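Xyloglucan-specific endo-beta-1,4-glucanase (Uncultured bacterium, PDB 4W88) is a glycoside hydrolase of family GH5 that cleaves internal beta-1,4-glucosidic bonds in the glucan backbone of xyloglucan. Local coordinates at residues Ala57-Val62 with Ile99-His104; Ala119-Leu124 with Ile170-Lys175. The protein carries 1 engineered substitution. All coordinates share one frame; numbering follows the deposited sequence.

Contact 1 (Ala57-Val62 with Ile99-His104); sequences AIRIPV and ILDTHH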
loop_
_atom_site.group_PDB
_atom_site.type_symbol
_atom_site.label_atom_id
_atom_site.label_comp_id
_atom_site.label_asym_id
_atom_site.label_seq_id
_atom_site.Cartn_x
_atom_site.Cartn_y
_atom_site.Cartn_z
ATOM N N ALA A 57 4.833 -5.516 -10.376
ATOM C CA ALA A 57 4.961 -4.446 -9.415
ATOM C C ALA A 57 4.779 -5.071 -8.055
ATOM O O ALA A 57 3.910 -5.951 -7.843
ATOM C CB ALA A 57 3.895 -3.392 -9.676
ATOM N N ILE A 58 5.582 -4.612 -7.115
ATOM C CA ILE A 58 5.593 -5.145 -5.731
ATOM C C ILE A 58 5.551 -3.947 -4.772
ATOM O O ILE A 58 6.321 -2.991 -4.897
ATOM C CB ILE A 58 6.837 -6.050 -5.445
ATOM C CG1 ILE A 58 6.780 -6.660 -4.059
ATOM C CG2 ILE A 58 8.175 -5.333 -5.712
ATOM C CD1 ILE A 58 7.809 -7.766 -3.851
ATOM N N ARG A 59 4.665 -4.057 -3.778
ATOM C CA ARG A 59 4.615 -3.152 -2.656
ATOM C C ARG A 59 5.319 -3.903 -1.475
ATOM O O ARG A 59 4.988 -5.066 -1.181
ATOM C CB ARG A 59 3.207 -2.701 -2.336
ATOM C CG ARG A 59 3.117 -1.788 -1.121
ATOM C CD ARG A 59 1.730 -1.148 -1.166
ATOM N NE ARG A 59 1.328 -0.159 -0.163
ATOM C CZ ARG A 59 0.630 -0.419 0.921
ATOM N NH1 ARG A 59 0.373 -1.642 1.325
ATOM N NH2 ARG A 59 0.114 0.608 1.573
ATOM N N ILE A 60 6.288 -3.197 -0.857
ATOM C CA ILE A 60 7.074 -3.712 0.235
ATOM C C ILE A 60 6.720 -2.900 1.442
ATOM O O ILE A 60 7.263 -1.791 1.688
ATOM C CB ILE A 60 8.568 -3.594 -0.073
ATOM C CG1 ILE A 60 8.906 -4.379 -1.377
ATOM C CG2 ILE A 60 9.420 -4.122 1.079
ATOM C CD1 ILE A 60 10.261 -4.163 -1.995
ATOM N N PRO A 61 5.729 -3.386 2.198
ATOM C CA PRO A 61 5.367 -2.648 3.411
ATOM C C PRO A 61 6.418 -2.855 4.479
ATOM O O PRO A 61 6.886 -3.968 4.697
ATOM C CB PRO A 61 4.053 -3.277 3.804
ATOM C CG PRO A 61 4.055 -4.627 3.188
ATOM C CD PRO A 61 4.868 -4.544 1.950
ATOM N N VAL A 62 6.750 -1.770 5.165
ATOM C CA VAL A 62 7.798 -1.802 6.166
ATOM C C VAL A 62 7.355 -1.020 7.411
ATOM O O VAL A 62 6.929 0.128 7.291
ATOM C CB VAL A 62 9.101 -1.199 5.688
ATOM C CG1 VAL A 62 10.175 -1.365 6.721
ATOM C CG2 VAL A 62 9.577 -1.851 4.398
ATOM N N ILE A 99 6.833 -0.204 -4.701
ATOM C CA ILE A 99 6.447 0.771 -3.703
ATOM C C ILE A 99 7.036 0.397 -2.385
ATOM O O ILE A 99 6.818 -0.683 -1.904
ATOM C CB ILE A 99 4.912 0.924 -3.563
ATOM C CG1 ILE A 99 4.270 1.390 -4.875
ATOM C CG2 ILE A 99 4.550 1.777 -2.363
ATOM C CD1 ILE A 99 2.726 1.338 -4.815
ATOM N N LEU A 100 7.766 1.346 -1.811
ATOM C CA LEU A 100 8.244 1.284 -0.424
ATOM C C LEU A 100 7.368 2.209 0.449
ATOM O O LEU A 100 7.242 3.395 0.137
ATOM C CB LEU A 100 9.663 1.810 -0.320
ATOM C CG LEU A 100 10.300 1.818 1.053
ATOM C CD1 LEU A 100 10.392 0.433 1.674
ATOM C CD2 LEU A 100 11.663 2.532 0.946
ATOM N N ASP A 101 6.748 1.669 1.504
ATOM C CA ASP A 101 5.993 2.502 2.411
ATOM C C ASP A 101 6.606 2.594 3.811
ATOM O O ASP A 101 7.659 1.993 4.075
ATOM C CB ASP A 101 4.518 2.084 2.476
ATOM C CG ASP A 101 4.192 0.921 3.422
ATOM O OD1 ASP A 101 5.041 0.459 4.163
ATOM O OD2 ASP A 101 2.929 0.545 3.427
ATOM N N THR A 102 5.956 3.376 4.678
ATOM C CA THR A 102 5.981 3.093 6.121
ATOM C C THR A 102 4.606 2.465 6.420
ATOM O O THR A 102 3.600 2.799 5.769
ATOM C CB THR A 102 6.230 4.337 6.988
ATOM O OG1 THR A 102 5.065 5.216 7.064
ATOM C CG2 THR A 102 7.446 5.094 6.565
ATOM N N HIS A 103 4.543 1.614 7.433
ATOM C CA HIS A 103 3.420 0.733 7.579
ATOM C C HIS A 103 2.749 0.861 8.970
ATOM O O HIS A 103 2.023 1.847 9.164
ATOM C CB HIS A 103 3.715 -0.694 7.113
ATOM C CG HIS A 103 2.493 -1.370 6.564
ATOM N ND1 HIS A 103 2.015 -1.108 5.289
ATOM C CD2 HIS A 103 1.661 -2.303 7.092
ATOM C CE1 HIS A 103 0.937 -1.845 5.079
ATOM N NE2 HIS A 103 0.707 -2.568 6.153
ATOM N N HIS A 104 2.983 -0.065 9.900
ATOM C CA HIS A 104 2.238 -0.083 11.164
ATOM C C HIS A 104 2.833 0.910 12.189
ATOM O O HIS A 104 2.860 0.642 13.422
ATOM C CB HIS A 104 2.196 -1.488 11.763
ATOM C CG HIS A 104 1.313 -2.431 10.984
ATOM N ND1 HIS A 104 -0.005 -2.123 10.615
ATOM C CD2 HIS A 104 1.572 -3.671 10.488
ATOM C CE1 HIS A 104 -0.498 -3.150 9.964
ATOM N NE2 HIS A 104 0.436 -4.090 9.871
#
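Ile-58 and Ile-60 pair through their backbones with Ile-99, joining neighbouring parallel strands of the (beta/alpha)8 barrel, which run 10° apart. Ile-99 N donates to Ile-58 O (2.8 Å), and Ile-99 O accepts from Ile-60 N (2.8 Å), the usual parallel pattern, here around Arg-59. The Asp-101 carboxylate has its CG set between the backbone N and the carbonyl carbon (chi1 83°), which turns it toward Val-62 and His-103: OD1 receives Val-62 N at 3.0 Å, while OD2 uses its syn lone pair for His-103 ND1, 2.7 Å away in the ring plane. That straight bond fixes the imidazole, its NE2 turned to a bound Tris molecule, probably in the active site, and its face against Pro-61 CB, 3.6 Å from the ring centroid in a CH-pi contact. The extended Arg-59 brings its guanidinium under OD2, with NH2 at 3.4 Å; the oxygen sits over its face, an electrostatic salt bridge without a directed N-H. An alanine in place of Asp-101 would probably leave Val-62 N without its acceptor and the His-103 ring freer to turn. Val-62 CG2 meets Leu-100 CD1 (3.6 Å), apolar groups suited to the layer beneath helix 78-92, which links the two strands in a beta-alpha-beta unit and touches Ile-60 and Val-62. Inside the barrel, Arg-59 is bridged to Glu-145 of strand 142-145 and Glu-271 of strand 267-272.

Contact 2 (Ala119-Leu124 with Ile170-Lys175); sequences ALCEEL and INAMNK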
loop_
_atom_site.group_PDB
_atom_site.type_symbol
_atom_site.label_atom_id
_atom_site.label_comp_id
_atom_site.label_asym_id
_atom_site.label_seq_id
_atom_site.Cartn_x
_atom_site.Cartn_y
_atom_site.Cartn_z
ATOM N N ALA A 119 5.271 17.180 16.309
ATOM C CA ALA A 119 6.000 15.966 16.570
ATOM C C ALA A 119 5.759 14.921 15.502
ATOM O O ALA A 119 6.687 14.186 15.128
ATOM C CB ALA A 119 5.612 15.367 17.924
ATOM N N LEU A 120 4.519 14.832 15.028
ATOM C CA LEU A 120 4.159 13.877 13.951
ATOM C C LEU A 120 4.830 14.170 12.615
ATOM O O LEU A 120 5.465 13.269 12.003
ATOM C CB LEU A 120 2.639 13.814 13.722
ATOM C CG LEU A 120 1.876 13.191 14.915
ATOM C CD1 LEU A 120 0.391 13.500 14.843
ATOM C CD2 LEU A 120 2.056 11.681 15.112
ATOM N N CYS A 121 4.754 15.426 12.200
ATOM C CA CYS A 121 5.380 15.839 10.995
ATOM C C CYS A 121 6.902 15.633 11.024
ATOM O O CYS A 121 7.497 15.229 10.000
ATOM C CB CYS A 121 5.061 17.321 10.681
ATOM S SG CYS A 121 3.429 17.534 9.980
ATOM N N GLU A 122 7.496 15.990 12.158
ATOM C CA GLU A 122 8.923 15.957 12.304
ATOM C C GLU A 122 9.440 14.508 12.277
ATOM O O GLU A 122 10.488 14.208 11.614
ATOM C CB GLU A 122 9.368 16.671 13.588
ATOM C CG GLU A 122 9.157 18.159 13.456
ATOM C CD GLU A 122 9.313 18.936 14.734
ATOM O OE1 GLU A 122 9.991 18.506 15.680
ATOM O OE2 GLU A 122 8.814 20.109 14.676
ATOM N N GLU A 123 8.701 13.626 12.952
ATOM C CA GLU A 123 9.101 12.205 12.949
ATOM C C GLU A 123 8.990 11.628 11.502
ATOM O O GLU A 123 9.902 10.952 11.030
ATOM C CB GLU A 123 8.356 11.339 13.962
ATOM C CG GLU A 123 8.809 9.900 13.876
ATOM C CD GLU A 123 8.573 9.021 15.109
ATOM O OE1 GLU A 123 9.077 7.872 15.117
ATOM O OE2 GLU A 123 7.913 9.495 16.055
ATOM N N LEU A 124 7.864 11.868 10.849
ATOM C CA LEU A 124 7.679 11.372 9.471
ATOM C C LEU A 124 8.788 11.857 8.535
ATOM O O LEU A 124 9.346 11.086 7.752
ATOM C CB LEU A 124 6.316 11.800 8.940
ATOM C CG LEU A 124 5.872 11.238 7.577
ATOM C CD1 LEU A 124 5.725 9.732 7.601
ATOM C CD2 LEU A 124 4.597 11.846 7.057
ATOM N N ILE A 170 -3.669 15.204 8.173
ATOM C CA ILE A 170 -3.187 14.296 7.101
ATOM C C ILE A 170 -2.593 15.132 5.978
ATOM O O ILE A 170 -1.510 14.841 5.455
ATOM C CB ILE A 170 -4.277 13.412 6.563
ATOM C CG1 ILE A 170 -4.669 12.394 7.664
ATOM C CG2 ILE A 170 -3.769 12.695 5.293
ATOM C CD1 ILE A 170 -3.604 11.505 8.302
ATOM N N ASN A 171 -3.292 16.210 5.626
ATOM C CA ASN A 171 -2.738 17.085 4.580
ATOM C C ASN A 171 -1.338 17.665 4.942
ATOM O O ASN A 171 -0.452 17.712 4.070
ATOM C CB ASN A 171 -3.682 18.242 4.146
ATOM C CG ASN A 171 -4.951 17.744 3.521
ATOM O OD1 ASN A 171 -4.985 16.718 2.843
ATOM N ND2 ASN A 171 -6.039 18.440 3.805
ATOM N N ALA A 172 -1.176 18.090 6.197
ATOM C CA ALA A 172 0.106 18.584 6.673
ATOM C C ALA A 172 1.183 17.493 6.630
ATOM O O ALA A 172 2.289 17.713 6.216
ATOM C CB ALA A 172 -0.035 19.109 8.093
HETATM N N MSE A 173 0.807 16.282 6.984
HETATM C CA MSE A 173 1.745 15.144 7.034
HETATM C C MSE A 173 2.168 14.780 5.601
HETATM O O MSE A 173 3.330 14.487 5.361
HETATM C CB MSE A 173 1.199 13.913 7.820
HETATM C CG MSE A 173 1.106 14.310 9.296
HETATM SE SE MSE A 173 0.479 12.799 10.387
HETATM C CE MSE A 173 2.181 11.813 10.529
ATOM N N ASN A 174 1.210 14.735 4.668
ATOM C CA ASN A 174 1.519 14.446 3.235
ATOM C C ASN A 174 2.588 15.463 2.758
ATOM O O ASN A 174 3.534 15.105 2.052
ATOM C CB ASN A 174 0.264 14.508 2.345
ATOM C CG ASN A 174 -0.594 13.262 2.444
ATOM O OD1 ASN A 174 -0.100 12.150 2.756
ATOM N ND2 ASN A 174 -1.889 13.429 2.189
ATOM N N LYS A 175 2.394 16.745 3.103
ATOM C CA LYS A 175 3.335 17.804 2.696
ATOM C C LYS A 175 4.690 17.607 3.293
ATOM O O LYS A 175 5.694 17.854 2.637
ATOM C CB LYS A 175 2.882 19.250 3.057
ATOM C CG LYS A 175 1.604 19.616 2.526
ATOM C CD LYS A 175 1.425 21.126 2.501
ATOM C CE LYS A 175 -0.015 21.381 2.878
ATOM N NZ LYS A 175 -0.501 22.748 2.583
#
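Met-173, modelled as selenomethionine, reaches from helix 164-182 to Leu-120, Cys-121 and Leu-124 of helix 117-134, and has far more surface buried here than any other residue of the pair. The two helices run in nearly the same direction, their segments 9.3 Å apart at the axes and crossing at -27°, a spacing that a long, flexible side chain can bridge. Met-173 meets its partners at successive points along its length. Near its root, CB lies 4.0 Å from Leu-124 CD2; one bond further on, CG is 4.0 Å from Cys-121 SG. The chain is extended at chi2 and then bent about the CG-SE bond (chi3 80°), which lays the terminal methyl CE alongside Leu-120 CB at 3.8 Å. An unbranched chain suits this place, because it runs straight at chi2 between its neighbours and bends again at chi3, near its end.

Cys-121 approaches from the more exposed side of the interface. Its short side chain, compact and only weakly polar, brings SG within 4.2 Å of Ala-172 CB, where the small alanine lets the sulfur come close to the opposite helix. Leu-124, one turn beyond Leu-120, crosses Met-173 obliquely. With CG anti to the backbone N (chi1 -173°), it sends CD2 across to the Met-173 backbone, 3.4 Å from Met-173 O, a close van der Waals contact between a methyl group and a carbonyl oxygen.

The interface continues along helix 164-182, where Leu-120 also touches Leu-169, Cys-121 touches Ala-176 and Leu-124 touches Phe-177. These two helices are neighbours in the outer layer of the barrel, following strands 97-101 and 142-145 respectively, and Asn-174 ties the second of them inward through a hydrogen bond to Cys-196 O of strand 193-196.

Contact 1 belongs to the inner wall of the barrel and contact 2 to its helical jacket, with their centres 18 Å apart and their nearest atoms about 5 Å apart without touching. The chain connects them directly: strand 97-101 of contact 1 leads on to helix 117-134 of contact 2. Ligands lie near contact 1, where the His-103 side chain is about 3 Å from a bound Tris molecule, probably a crystallisation component, to which its NE2 is hydrogen-bonded, and about 8 Å from a bound glucose unit. Through His-103, contact 1 reaches the Tris site and lies close to the glycan pocket, whereas contact 2 joins two successive outer helices.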